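Local coordinates for protein pumilio homolog 23 (Arabidopsis thaliana, PDB 5WZJ) that recognises a specific sequence in 18S rRNA through a curved array of Pumilio repeats and probably regulates translation and mRNA stability, at residues Leu301-Phe306 with Gln337-Ile342; Arg401-Asp406 with Trp417-Gly422. One frame throughout, in Å; residues are numbered along the deposited sequence.

Contact 1: residues Leu301-Phe306 with Gln337-Ile342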
loop_
_atom_site.group_PDB
_atom_site.type_symbol
_atom_site.label_atom_id
_atom_site.label_comp_id
_atom_site.label_asym_id
_atom_site.label_seq_id
_atom_site.Cartn_x
_atom_site.Cartn_y
_atom_site.Cartn_z
ATOM N N LEU A 301 -3.744 19.113 14.100
ATOM C CA LEU A 301 -4.358 17.929 14.682
ATOM C C LEU A 301 -3.303 16.863 14.970
ATOM O O LEU A 301 -3.325 16.240 16.037
ATOM C CB LEU A 301 -5.446 17.417 13.734
ATOM C CG LEU A 301 -6.422 16.385 14.272
ATOM C CD1 LEU A 301 -7.800 16.606 13.667
ATOM C CD2 LEU A 301 -5.906 15.022 13.935
ATOM N N TYR A 302 -2.354 16.666 14.044
ATOM C CA TYR A 302 -1.261 15.722 14.288
ATOM C C TYR A 302 -0.485 16.103 15.539
ATOM O O TYR A 302 -0.172 15.245 16.372
ATOM C CB TYR A 302 -0.308 15.650 13.079
ATOM C CG TYR A 302 0.913 14.776 13.351
ATOM C CD1 TYR A 302 2.016 15.283 14.046
ATOM C CD2 TYR A 302 0.955 13.438 12.938
ATOM C CE1 TYR A 302 3.122 14.488 14.335
ATOM C CE2 TYR A 302 2.062 12.637 13.215
ATOM C CZ TYR A 302 3.139 13.170 13.920
ATOM O OH TYR A 302 4.241 12.390 14.208
ATOM N N ASN A 303 -0.123 17.385 15.668
ATOM C CA ASN A 303 0.711 17.792 16.799
ATOM C C ASN A 303 0.002 17.533 18.121
ATOM O O ASN A 303 0.635 17.138 19.107
ATOM C CB ASN A 303 1.096 19.272 16.679
ATOM C CG ASN A 303 2.081 19.526 15.540
ATOM O OD1 ASN A 303 2.661 18.591 14.993
ATOM N ND2 ASN A 303 2.268 20.791 15.180
ATOM N N GLU A 304 -1.313 17.739 18.156
ATOM C CA GLU A 304 -2.068 17.514 19.383
ATOM C C GLU A 304 -2.120 16.028 19.739
ATOM O O GLU A 304 -1.966 15.659 20.912
ATOM C CB GLU A 304 -3.474 18.105 19.236
ATOM C CG GLU A 304 -4.398 17.925 20.450
ATOM C CD GLU A 304 -4.092 18.864 21.606
ATOM O OE1 GLU A 304 -3.082 19.599 21.533
ATOM O OE2 GLU A 304 -4.865 18.858 22.595
ATOM N N MET A 305 -2.326 15.156 18.744
ATOM C CA MET A 305 -2.285 13.719 19.009
ATOM C C MET A 305 -0.902 13.287 19.498
ATOM O O MET A 305 -0.785 12.517 20.463
ATOM C CB MET A 305 -2.694 12.943 17.753
ATOM C CG MET A 305 -4.168 13.152 17.392
ATOM S SD MET A 305 -4.630 12.235 15.912
ATOM C CE MET A 305 -4.675 10.572 16.582
ATOM N N PHE A 306 0.156 13.759 18.829
ATOM C CA PHE A 306 1.521 13.456 19.260
ATOM C C PHE A 306 1.725 13.810 20.729
ATOM O O PHE A 306 2.196 12.989 21.526
ATOM C CB PHE A 306 2.517 14.214 18.370
ATOM C CG PHE A 306 3.964 13.891 18.646
ATOM C CD1 PHE A 306 4.622 14.447 19.730
ATOM C CD2 PHE A 306 4.671 13.061 17.792
ATOM C CE1 PHE A 306 5.958 14.151 19.980
ATOM C CE2 PHE A 306 5.996 12.748 18.034
ATOM C CZ PHE A 306 6.647 13.306 19.124
ATOM N N GLN A 337 11.677 19.027 14.070
ATOM C CA GLN A 337 12.844 18.423 14.691
ATOM C C GLN A 337 12.648 18.198 16.181
ATOM O O GLN A 337 13.289 17.310 16.754
ATOM C CB GLN A 337 14.071 19.293 14.413
ATOM C CG GLN A 337 14.200 19.621 12.925
ATOM C CD GLN A 337 15.466 20.385 12.573
ATOM O OE1 GLN A 337 15.968 21.183 13.367
ATOM N NE2 GLN A 337 15.988 20.141 11.372
ATOM N N GLU A 338 11.769 18.971 16.829
ATOM C CA GLU A 338 11.513 18.716 18.242
ATOM C C GLU A 338 10.848 17.359 18.425
ATOM O O GLU A 338 11.207 16.594 19.329
ATOM C CB GLU A 338 10.655 19.824 18.852
ATOM C CG GLU A 338 10.411 19.625 20.348
ATOM C CD GLU A 338 9.332 20.542 20.931
ATOM O OE1 GLU A 338 8.951 21.542 20.282
ATOM O OE2 GLU A 338 8.860 20.253 22.052
ATOM N N GLN A 339 9.889 17.034 17.558
ATOM C CA GLN A 339 9.272 15.713 17.599
ATOM C C GLN A 339 10.292 14.623 17.297
ATOM O O GLN A 339 10.305 13.576 17.954
ATOM C CB GLN A 339 8.100 15.656 16.611
ATOM C CG GLN A 339 6.904 16.496 17.062
ATOM C CD GLN A 339 5.882 16.701 15.968
ATOM O OE1 GLN A 339 6.147 16.450 14.785
ATOM N NE2 GLN A 339 4.699 17.161 16.355
ATOM N N MET A 340 11.161 14.853 16.312
ATOM C CA MET A 340 12.200 13.871 16.023
ATOM C C MET A 340 13.043 13.578 17.260
ATOM O O MET A 340 13.370 12.419 17.534
ATOM C CB MET A 340 13.085 14.359 14.882
ATOM C CG MET A 340 14.129 13.345 14.482
ATOM S SD MET A 340 13.371 11.948 13.624
ATOM C CE MET A 340 14.630 10.693 13.890
ATOM N N GLY A 341 13.387 14.615 18.027
ATOM C CA GLY A 341 14.160 14.405 19.241
ATOM C C GLY A 341 13.406 13.607 20.285
ATOM O O GLY A 341 13.975 12.736 20.948
ATOM N N ILE A 342 12.113 13.881 20.446
ATOM C CA ILE A 342 11.324 13.110 21.405
ATOM C C ILE A 342 11.238 11.655 20.967
ATOM O O ILE A 342 11.395 10.735 21.778
ATOM C CB ILE A 342 9.934 13.745 21.588
ATOM C CG1 ILE A 342 10.060 15.040 22.390
ATOM C CG2 ILE A 342 8.993 12.782 22.276
ATOM C CD1 ILE A 342 8.891 15.982 22.226
#

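Contact 2: residues Arg401-Asp406 with Trp417-Gly422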
loop_
_atom_site.group_PDB
_atom_site.type_symbol
_atom_site.label_atom_id
_atom_site.label_comp_id
_atom_site.label_asym_id
_atom_site.label_seq_id
_atom_site.Cartn_x
_atom_site.Cartn_y
_atom_site.Cartn_z
ATOM N N ARG A 401 23.929 -9.228 8.643
ATOM C CA ARG A 401 22.931 -9.408 9.686
ATOM C C ARG A 401 21.628 -8.699 9.346
ATOM O O ARG A 401 20.553 -9.206 9.673
ATOM C CB ARG A 401 23.481 -8.931 11.029
ATOM C CG ARG A 401 24.661 -9.782 11.524
ATOM C CD ARG A 401 25.251 -9.250 12.801
ATOM N NE ARG A 401 26.372 -10.076 13.246
ATOM C CZ ARG A 401 26.946 -9.980 14.442
ATOM N NH1 ARG A 401 26.500 -9.095 15.329
ATOM N NH2 ARG A 401 27.961 -10.777 14.754
ATOM N N LEU A 402 21.692 -7.549 8.674
ATOM C CA LEU A 402 20.452 -6.872 8.303
ATOM C C LEU A 402 19.788 -7.537 7.104
ATOM O O LEU A 402 18.557 -7.621 7.043
ATOM C CB LEU A 402 20.715 -5.394 8.011
ATOM C CG LEU A 402 20.829 -4.486 9.238
ATOM C CD1 LEU A 402 21.403 -3.142 8.849
ATOM C CD2 LEU A 402 19.483 -4.313 9.931
ATOM N N LEU A 403 20.584 -8.014 6.140
ATOM C CA LEU A 403 20.018 -8.779 5.027
ATOM C C LEU A 403 19.230 -9.995 5.500
ATOM O O LEU A 403 18.238 -10.376 4.866
ATOM C CB LEU A 403 21.126 -9.228 4.073
ATOM C CG LEU A 403 21.845 -8.129 3.294
ATOM C CD1 LEU A 403 23.065 -8.740 2.600
ATOM C CD2 LEU A 403 20.882 -7.461 2.281
ATOM N N PHE A 404 19.660 -10.627 6.593
ATOM C CA PHE A 404 18.991 -11.815 7.111
ATOM C C PHE A 404 18.532 -11.563 8.538
ATOM O O PHE A 404 18.787 -12.382 9.426
ATOM C CB PHE A 404 19.919 -13.036 7.094
ATOM C CG PHE A 404 20.288 -13.523 5.725
ATOM C CD1 PHE A 404 19.354 -14.148 4.918
ATOM C CD2 PHE A 404 21.588 -13.394 5.262
ATOM C CE1 PHE A 404 19.697 -14.615 3.664
ATOM C CE2 PHE A 404 21.943 -13.858 4.013
ATOM C CZ PHE A 404 20.998 -14.475 3.208
ATOM N N LEU A 405 17.867 -10.425 8.759
ATOM C CA LEU A 405 17.569 -9.948 10.110
ATOM C C LEU A 405 16.888 -11.015 10.971
ATOM O O LEU A 405 17.249 -11.194 12.143
ATOM C CB LEU A 405 16.707 -8.687 10.004
ATOM C CG LEU A 405 16.550 -7.654 11.116
ATOM C CD1 LEU A 405 17.889 -7.223 11.685
ATOM C CD2 LEU A 405 15.815 -6.442 10.547
ATOM N N ASP A 406 15.916 -11.751 10.409
ATOM C CA ASP A 406 15.197 -12.739 11.222
ATOM C C ASP A 406 16.068 -13.951 11.539
ATOM O O ASP A 406 15.995 -14.494 12.648
ATOM C CB ASP A 406 13.885 -13.172 10.548
ATOM C CG ASP A 406 14.076 -13.652 9.116
ATOM O OD1 ASP A 406 15.131 -13.346 8.514
ATOM O OD2 ASP A 406 13.156 -14.324 8.584
ATOM N N TRP A 417 27.034 -16.862 14.104
ATOM C CA TRP A 417 26.228 -16.680 12.904
ATOM C C TRP A 417 26.975 -15.818 11.890
ATOM O O TRP A 417 27.608 -14.822 12.246
ATOM C CB TRP A 417 24.883 -16.032 13.258
ATOM C CG TRP A 417 23.958 -15.962 12.089
ATOM C CD1 TRP A 417 22.990 -16.863 11.759
ATOM C CD2 TRP A 417 23.924 -14.942 11.078
ATOM N NE1 TRP A 417 22.351 -16.473 10.602
ATOM C CE2 TRP A 417 22.902 -15.295 10.165
ATOM C CE3 TRP A 417 24.653 -13.768 10.856
ATOM C CZ2 TRP A 417 22.593 -14.513 9.043
ATOM C CZ3 TRP A 417 24.343 -12.989 9.736
ATOM C CH2 TRP A 417 23.329 -13.370 8.844
ATOM N N GLU A 418 26.911 -16.211 10.619
ATOM C CA GLU A 418 27.579 -15.422 9.593
ATOM C C GLU A 418 26.702 -15.179 8.378
ATOM O O GLU A 418 26.874 -14.175 7.684
ATOM C CB GLU A 418 28.863 -16.111 9.145
ATOM C CG GLU A 418 29.986 -16.038 10.143
ATOM C CD GLU A 418 31.273 -16.576 9.572
ATOM O OE1 GLU A 418 31.439 -16.507 8.332
ATOM O OE2 GLU A 418 32.104 -17.080 10.359
ATOM N N TRP A 419 25.787 -16.104 8.093
ATOM C CA TRP A 419 25.070 -16.122 6.821
ATOM C C TRP A 419 23.920 -17.115 6.948
ATOM O O TRP A 419 23.898 -17.937 7.871
ATOM C CB TRP A 419 26.015 -16.508 5.665
ATOM C CG TRP A 419 25.513 -16.178 4.278
ATOM C CD1 TRP A 419 25.113 -17.066 3.310
ATOM C CD2 TRP A 419 25.377 -14.871 3.698
ATOM N NE1 TRP A 419 24.722 -16.390 2.180
ATOM C CE2 TRP A 419 24.877 -15.043 2.390
ATOM C CE3 TRP A 419 25.621 -13.574 4.160
ATOM C CZ2 TRP A 419 24.622 -13.968 1.541
ATOM C CZ3 TRP A 419 25.365 -12.502 3.311
ATOM C CH2 TRP A 419 24.868 -12.710 2.017
ATOM N N ALA A 420 22.966 -17.036 6.008
ATOM C CA ALA A 420 21.871 -18.006 5.893
ATOM C C ALA A 420 21.860 -18.551 4.470
ATOM O O ALA A 420 21.079 -18.093 3.623
ATOM C CB ALA A 420 20.524 -17.379 6.259
ATOM N N PRO A 421 22.712 -19.534 4.173
ATOM C CA PRO A 421 22.906 -19.952 2.775
ATOM C C PRO A 421 21.601 -20.383 2.117
ATOM O O PRO A 421 20.840 -21.188 2.660
ATOM C CB PRO A 421 23.900 -21.117 2.887
ATOM C CG PRO A 421 24.563 -20.938 4.214
ATOM C CD PRO A 421 23.523 -20.335 5.107
ATOM N N GLY A 422 21.337 -19.812 0.940
ATOM C CA GLY A 422 20.149 -20.126 0.175
ATOM C C GLY A 422 18.869 -19.461 0.637
ATOM O O GLY A 422 17.868 -19.519 -0.088
HETATM O O HOH W 1 27.678 -12.127 11.859
HETATM O O HOH W 2 28.330 -13.608 14.711
#

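Contact 1: residues Leu301-Phe306 with Gln337-Ile342
Q339 reaches from helix 337-347 to helix 299-310 and meets Y302, N303 and F306 there, so one long side chain carries most of a contact between segment axes that approach no closer than 12.3 Å.

The polar part is a single amide-to-amide hydrogen bond, from Q339 NE2 to N303 OD1 at 2.8 Å. It is bent, with an N-H...O angle of 145°, and the donor stands well above the carbonyl plane of N303 as the two side chains cross at about a right angle. The other end of the glutamine amide is held as well: Q339 OE1 accepts from the backbone N of R335, in the loop just before its own helix, and with both ends bonded the amide's rotation is fixed. Beside it, Y302 CE1 lies 3.6 Å from Q339 OE1, while the phenol oxygen of Y302 is bonded to the carbonyl of L330.

The apolar part centres on the ring of F306. Its CG is anti to the backbone N (chi1 -175°), and the ring beyond it lies against the Q339 chain. Q339 CG sits over the middle of one face, 3.8 Å from the ring centroid, a CH-pi contact; Q339 CB follows over the same ring, 3.7 Å from F306 CZ. I342 adds its CG2 branch, 4.0 Å from F306 CZ.

The two helix segments run nearly parallel, at 25°, one in Pumilio repeat 5 and the other in Pumilio repeat 6. Packing of successive repeats builds the right-handed superhelix of Pumilio proteins, and this contact is one such join.

Contact 2: residues Arg401-Asp406 with Trp417-Gly422
The backbone oxygen of W417 is gripped by two waters, each of which ties it to the guanidinium of R401. Water 1 donates to W417 O at 2.7 Å. On its other side the same water accepts from R401 NE, 2.8 Å away, lying in the guanidinium plane. Water 2 donates to W417 O at 2.8 Å and takes a weak bond from R401 NH2. R401 NH1 turns elsewhere, to the carbonyl of V388, so the arginine spans three partners. Its aliphatic stem meets the side chain of the same tryptophan: R401 CG packs 3.7 Å from W417 CZ3.

F404 is the apolar centre. Its CB rests 3.6 Å from W417 CZ2; CG is anti to the carbonyl carbon (chi1 -67°), and the ring beyond it meets both A420 and W419. The edge of F404, led by its CE2, points into the middle of the W419 six-membered ring in an edge-to-face pair, with centroids 4.8 Å apart and planes at 83°. A420 CB sits over one face of the F404 ring, offset toward the rim, 3.8 Å from the centroid, in a CH-pi contact. An alanine in place of F404 would probably open a gap between A420 and W419, leaving the indole without its edge-on partner. W419 is also stacked on Y458 of helix 456-463.

F404 is the first residue after helix 398-403 and the N-cap residue of helix 405-410; the chain leaving that second helix folds back over the junction as an irregular segment. The result is an aromatic cluster fastening an inter-helix loop to a helical junction within the all-helical, NOP9-like PUF domain.

Contacts 1 and 2 illustrate two ways in which an all-helical solenoid is held together. They follow one another along the chain, and both belong to the NOP9-like PUF domain, yet they do not touch: their centres are 35 Å apart and their nearest atoms about 16 Å. Contact 1 joins helices of successive Pumilio repeats, whereas contact 2 fixes an irregular loop locally, against a break between two helices. Neither meets the bound RNA directly. The nearest atom of contact 1 is about 13 Å from the nucleic acid, and that of contact 2 about 7 Å, so contact 2 as a whole comes closer to the RNA than contact 1.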